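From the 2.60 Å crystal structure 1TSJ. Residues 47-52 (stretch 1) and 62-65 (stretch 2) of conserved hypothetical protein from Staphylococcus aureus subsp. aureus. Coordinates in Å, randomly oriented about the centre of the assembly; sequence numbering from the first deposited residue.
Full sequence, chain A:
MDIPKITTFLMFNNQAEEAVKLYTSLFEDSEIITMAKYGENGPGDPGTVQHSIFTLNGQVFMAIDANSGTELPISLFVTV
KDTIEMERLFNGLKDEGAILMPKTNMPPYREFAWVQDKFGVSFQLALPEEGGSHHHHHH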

# COMPACT_ATOMS: atom_id res chain seq x y z
N GLY A 47 -6.20 -15.31 9.72
CA GLY A 47 -7.55 -14.75 9.61
C GLY A 47 -7.46 -13.25 9.39
O GLY A 47 -8.39 -12.61 8.83
N THR A 48 -6.32 -12.67 9.75
CA THR A 48 -6.03 -11.31 9.36
C THR A 48 -5.80 -11.02 7.88
O THR A 48 -5.40 -11.91 7.15
CB THR A 48 -4.85 -10.83 10.12
OG1 THR A 48 -5.23 -10.79 11.51
CG2 THR A 48 -4.59 -9.32 9.78
N VAL A 49 -6.03 -9.78 7.44
CA VAL A 49 -5.85 -9.44 6.02
C VAL A 49 -4.37 -9.26 5.74
O VAL A 49 -3.66 -8.63 6.49
CB VAL A 49 -6.67 -8.22 5.65
CG1 VAL A 49 -6.35 -7.85 4.29
CG2 VAL A 49 -8.09 -8.59 5.72
N GLN A 50 -3.91 -9.87 4.68
CA GLN A 50 -2.56 -9.71 4.22
C GLN A 50 -2.60 -8.76 3.10
O GLN A 50 -1.72 -7.98 2.89
CB GLN A 50 -2.07 -11.02 3.63
CG GLN A 50 -0.65 -11.07 2.99
CD GLN A 50 -0.32 -12.58 2.56
OE1 GLN A 50 0.90 -13.02 2.53
NE2 GLN A 50 -1.41 -13.42 2.31
N HIS A 51 -3.63 -8.88 2.31
CA HIS A 51 -3.65 -8.05 1.17
C HIS A 51 -5.14 -7.85 0.82
O HIS A 51 -5.81 -8.85 0.64
CB HIS A 51 -2.82 -8.72 0.03
CG HIS A 51 -2.79 -7.93 -1.29
ND1 HIS A 51 -3.17 -8.49 -2.52
CD2 HIS A 51 -2.40 -6.62 -1.56
CE1 HIS A 51 -3.02 -7.57 -3.48
NE2 HIS A 51 -2.54 -6.44 -2.93
N SER A 52 -5.62 -6.59 0.73
CA SER A 52 -6.96 -6.23 0.19
C SER A 52 -6.81 -5.11 -0.81
O SER A 52 -6.11 -4.19 -0.61
CB SER A 52 -7.95 -5.77 1.31
OG SER A 52 -9.34 -5.96 0.94
N MSE A 62 -6.28 0.20 -0.82
CA MSE A 62 -5.78 -1.03 -0.32
C MSE A 62 -5.81 -0.97 1.18
O MSE A 62 -5.67 0.08 1.78
CB MSE A 62 -4.33 -1.18 -0.67
CG MSE A 62 -4.09 -1.36 -2.11
SE MSE A 62 -2.07 -1.38 -2.45
CE MSE A 62 -2.10 -1.36 -4.62
N ALA A 63 -5.99 -2.12 1.81
CA ALA A 63 -5.90 -2.18 3.27
C ALA A 63 -5.15 -3.49 3.66
O ALA A 63 -5.17 -4.45 2.88
CB ALA A 63 -7.28 -2.09 3.86
N ILE A 64 -4.42 -3.48 4.77
CA ILE A 64 -3.99 -4.70 5.36
C ILE A 64 -4.09 -4.77 6.89
O ILE A 64 -4.35 -3.81 7.55
CB ILE A 64 -2.54 -4.94 4.98
CG1 ILE A 64 -1.72 -3.90 5.70
CG2 ILE A 64 -2.30 -4.83 3.47
CD1 ILE A 64 -0.23 -4.01 5.47
N ASP A 65 -3.88 -5.97 7.40
CA ASP A 65 -3.95 -6.32 8.85
C ASP A 65 -5.46 -6.57 9.39
O ASP A 65 -6.19 -5.62 9.79
CB ASP A 65 -3.01 -5.35 9.64

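Residues 48-52 and 62-65 run antiparallel, their end-to-end directions 175° apart, and backbone hydrogen bonds join them. At the S52-A63 pair, A63 N donates to S52 O (3.2 Å) and S52 N returns a weak bond to A63 O (3.1 Å, bent to 131°). S52 O also receives the CA-H of M62, its O lying 3.2 Å from M62 CA. Farther along, D65 N donates to V49 O (2.8 Å); between these sites the chain turns a corner at Q50. The side chains of S52 and A63 lie on the same face of the sheet. Both are small and buried; S52, with chi1 at -156° (t), has its OG hydrogen-bonded elsewhere in the structure, so the polar group is satisfied despite burial, while A63 fills its place with a single methyl. V49 points toward the other stretch, and its t rotamer (174°) sets CG1 3.9 Å from A63 O, a van der Waals approach that suits a branched aliphatic side chain in a buried site. I64 starts sideways in the p rotamer (69°), which brings CG2 within 3.3 Å of Q50 O and 4.2 Å of H51 CA; chi2 near 180° extends CD1 so that the end of the chain leads away. One branch thus packs against the corner while the other leaves it. Q50 and H51 both point away with chi1 t, and meet the partner through backbone atoms, Q50 extended through chi2 (175°) as befits an exposed polar residue. The selenomethionine M62 leaves sideways (chi1 m, then t, t), a nearly straight, buried apolar chain. T48 adopts m (-65°), its OG1 hydrogen-bonded elsewhere and its CG2 4.3 Å from D65 CB. D65 is modelled only to CB, which points away; its backbone N makes its one hydrogen bond across the stretches. Together the stretches bury 334 Å².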